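Local coordinates for tyrosine specific protein phosphatase (Trypanosoma cruzi, PDB 4AZ1) that probably removes phosphate from phosphotyrosine residues of proteins, at residues Cys93-Val98 with Val223-Ala228. Residues are numbered along the deposited sequence; the frame is centred on the assembly and turned at random.
Sequences CQAPVV and VVHCSA. With FMT (formic acid), chain D; FMT (formic acid), chain H.
The start of the signature phosphate-binding loop of the protein tyrosine phosphatases, sequence HCSAGIGR, here meets the loop that follows strand 90-93. Cys93 N donates to Val224 O at 3.1 Å, joining the ends of two parallel strands. Strand 90-93 ends at Cys93 and strand 222-225 at His225; the loops beyond are linked by Ala95 N, which donates to Ser227 O at 2.9 Å, reaching it from above the carbonyl plane.

His225 lies between Val224 and Ser227 in sequence, and its ring is turned to the Ala95 side. Its CG sits between the backbone N and the carbonyl carbon (chi1 71°), which brings the ring beside Ala95. ND1 is 3.6 Å from Ala95 CB and donates to Cys226 O at 3.1 Å. That bond lies close to the ring plane and uses an in-plane lone pair of the carbonyl. With NE2 bonded to Tyr133 OH, the ring is held at both nitrogens. Ala95 CB also packs against Cys226 O. Gln94 CB rests on Ser227 O at 3.4 Å, while NE2 reaches Lys48 O and a second formic acid molecule, and OE1 takes Arg50 N.

Cys226 is the cysteine of the signature sequence and so probably the nucleophile, as in other members of the family. A formic acid molecule, probably from the crystallisation liquor, lies by its side chain, gripped by Ser227 N and by Ala228 N, the latter at 2.9 Å. Arg232 NH2 also bonds it. This is consistent with an acid group occupying the phosphate pocket. Ser227 OG points elsewhere, to Lys129 O and Tyr51 OH.

Cys93 SG touches Val223 CG1 at 3.9 Å, and both side chains pack on Phe104 of helix 101-110. Val224 and Cys226 instead meet helix 232-247. Strand 222-225 runs between strands 90-93 and 115-118, parallel to both, with these helices on its two faces.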
ATOM      1  N   CYS A  93       1.589  -8.946  14.284  1.00 30.49           N
ATOM      2  CA  CYS A  93       2.197  -8.726  12.976  1.00 32.54           C
ATOM      3  C   CYS A  93       3.046  -7.488  12.977  1.00 31.83           C
ATOM      4  O   CYS A  93       3.015  -6.712  13.934  1.00 34.74           O
ATOM      5  CB  CYS A  93       1.117  -8.635  11.888  1.00 36.51           C
ATOM      6  SG  CYS A  93      -0.045  -7.274  12.150  1.00 42.91           S
ATOM      7  N   GLN A  94       3.832  -7.315  11.921  1.00 32.59           N
ATOM      8  CA  GLN A  94       4.692  -6.135  11.799  1.00 31.62           C
ATOM      9  C   GLN A  94       3.819  -4.952  11.400  1.00 26.64           C
ATOM     10  O   GLN A  94       2.639  -5.125  11.032  1.00 27.95           O
ATOM     11  CB  GLN A  94       5.739  -6.364  10.696  1.00 28.72           C
ATOM     12  CG  GLN A  94       5.081  -6.484   9.315  1.00 38.45           C
ATOM     13  CD  GLN A  94       6.071  -6.594   8.161  1.00 41.08           C
ATOM     14  OE1 GLN A  94       7.279  -6.762   8.357  1.00 38.93           O
ATOM     15  NE2 GLN A  94       5.552  -6.506   6.944  1.00 33.98           N
ATOM     16  N   ALA A  95       4.373  -3.749  11.499  1.00 31.71           N
ATOM     17  CA  ALA A  95       3.758  -2.580  10.870  1.00 33.22           C
ATOM     18  C   ALA A  95       3.996  -2.766   9.367  1.00 26.77           C
ATOM     19  O   ALA A  95       5.151  -2.856   8.926  1.00 29.21           O
ATOM     20  CB  ALA A  95       4.426  -1.273  11.378  1.00 19.44           C
ATOM     21  N   PRO A  96       2.915  -2.847   8.577  1.00 25.08           N
ATOM     22  CA  PRO A  96       3.082  -3.074   7.125  1.00 33.16           C
ATOM     23  C   PRO A  96       3.892  -1.961   6.461  1.00 31.49           C
ATOM     24  O   PRO A  96       3.764  -0.789   6.852  1.00 29.79           O
ATOM     25  CB  PRO A  96       1.636  -3.056   6.590  1.00 26.87           C
ATOM     26  CG  PRO A  96       0.859  -2.208   7.620  1.00 31.40           C
ATOM     27  CD  PRO A  96       1.508  -2.586   8.953  1.00 27.97           C
ATOM     28  N   VAL A  97       4.741  -2.325   5.504  1.00 31.37           N
ATOM     29  CA  VAL A  97       5.465  -1.326   4.732  1.00 32.90           C
ATOM     30  C   VAL A  97       4.505  -0.760   3.691  1.00 34.01           C
ATOM     31  O   VAL A  97       3.429  -1.321   3.473  1.00 38.99           O
ATOM     32  CB  VAL A  97       6.724  -1.914   4.067  1.00 39.61           C
ATOM     33  CG1 VAL A  97       7.631  -2.553   5.121  1.00 34.55           C
ATOM     34  CG2 VAL A  97       6.347  -2.939   3.003  1.00 34.47           C
ATOM     35  N   VAL A  98       4.871   0.364   3.081  1.00 33.50           N
ATOM     36  CA  VAL A  98       3.979   1.049   2.142  1.00 32.42           C
ATOM     37  C   VAL A  98       3.393   0.097   1.097  1.00 33.17           C
ATOM     38  O   VAL A  98       2.177   0.041   0.916  1.00 32.47           O
ATOM     39  CB  VAL A  98       4.677   2.263   1.485  1.00 36.96           C
ATOM     40  CG1 VAL A  98       3.872   2.795   0.289  1.00 37.82           C
ATOM     41  CG2 VAL A  98       4.864   3.362   2.531  1.00 39.20           C
ATOM     42  N   VAL A 223      -6.020  -7.547  16.089  1.00 33.78           N
ATOM     43  CA  VAL A 223      -4.724  -7.324  15.453  1.00 36.32           C
ATOM     44  C   VAL A 223      -3.848  -6.413  16.321  1.00 36.58           C
ATOM     45  O   VAL A 223      -4.294  -5.348  16.757  1.00 32.33           O
ATOM     46  CB  VAL A 223      -4.869  -6.720  14.043  1.00 40.91           C
ATOM     47  CG1 VAL A 223      -3.502  -6.239  13.509  1.00 35.70           C
ATOM     48  CG2 VAL A 223      -5.494  -7.735  13.087  1.00 38.88           C
ATOM     49  N   VAL A 224      -2.608  -6.835  16.575  1.00 31.96           N
ATOM     50  CA  VAL A 224      -1.660  -6.039  17.361  1.00 31.41           C
ATOM     51  C   VAL A 224      -0.326  -5.910  16.625  1.00 31.79           C
ATOM     52  O   VAL A 224       0.252  -6.916  16.212  1.00 29.89           O
ATOM     53  CB  VAL A 224      -1.388  -6.697  18.730  1.00 36.95           C
ATOM     54  CG1 VAL A 224      -0.538  -5.775  19.603  1.00 26.95           C
ATOM     55  CG2 VAL A 224      -2.685  -7.037  19.417  1.00 34.86           C
ATOM     56  N   HIS A 225       0.169  -4.687  16.452  1.00 26.66           N
ATOM     57  CA  HIS A 225       1.479  -4.534  15.825  1.00 34.95           C
ATOM     58  C   HIS A 225       2.284  -3.434  16.481  1.00 30.20           C
ATOM     59  O   HIS A 225       1.724  -2.485  17.015  1.00 26.51           O
ATOM     60  CB  HIS A 225       1.363  -4.267  14.313  1.00 25.01           C
ATOM     61  CG  HIS A 225       0.840  -2.913  13.968  1.00 30.82           C
ATOM     62  ND1 HIS A 225       1.662  -1.848  13.670  1.00 28.37           N
ATOM     63  CD2 HIS A 225      -0.435  -2.453  13.847  1.00 31.41           C
ATOM     64  CE1 HIS A 225       0.921  -0.789  13.374  1.00 28.22           C
ATOM     65  NE2 HIS A 225      -0.352  -1.129  13.484  1.00 33.12           N
ATOM     66  N   CYS A 226       3.604  -3.595  16.467  1.00 31.18           N
ATOM     67  CA  CYS A 226       4.511  -2.506  16.800  1.00 37.67           C
ATOM     68  C   CYS A 226       5.279  -2.216  15.526  1.00 35.29           C
ATOM     69  O   CYS A 226       4.648  -1.944  14.504  1.00 39.92           O
ATOM     70  CB  CYS A 226       5.423  -2.870  17.968  1.00 37.40           C
ATOM     71  SG  CYS A 226       6.113  -4.534  17.924  1.00 28.86           S
ATOM     72  N   SER A 227       6.611  -2.292  15.537  1.00 32.27           N
ATOM     73  CA  SER A 227       7.339  -2.208  14.254  1.00 22.17           C
ATOM     74  C   SER A 227       7.553  -3.577  13.604  1.00 29.41           C
ATOM     75  O   SER A 227       7.077  -3.819  12.488  1.00 36.79           O
ATOM     76  CB  SER A 227       8.661  -1.433  14.368  1.00 25.29           C
ATOM     77  OG  SER A 227       9.267  -1.255  13.074  1.00 25.32           O
ATOM     78  N   ALA A 228       8.254  -4.474  14.297  1.00 25.91           N
ATOM     79  CA  ALA A 228       8.485  -5.822  13.776  1.00 23.92           C
ATOM     80  C   ALA A 228       7.392  -6.772  14.244  1.00 34.38           C
ATOM     81  O   ALA A 228       7.305  -7.899  13.773  1.00 39.49           O
ATOM     82  CB  ALA A 228       9.870  -6.339  14.209  1.00 32.27           C
TER
HETATM   83  C   FMT D1302       9.822  -2.704  17.352  1.00 44.89           C
HETATM   84  O1  FMT D1302       8.904  -1.896  17.509  1.00 43.87           O
HETATM   85  O2  FMT D1302       9.748  -3.675  16.594  1.00 39.68           O
HETATM   86  C   FMT H1306       1.988  -6.437   7.816  1.00 68.43           C
HETATM   87  O1  FMT H1306       2.695  -7.253   7.207  1.00 61.87           O
HETATM   88  O2  FMT H1306       1.453  -6.629   8.919  1.00 57.81           O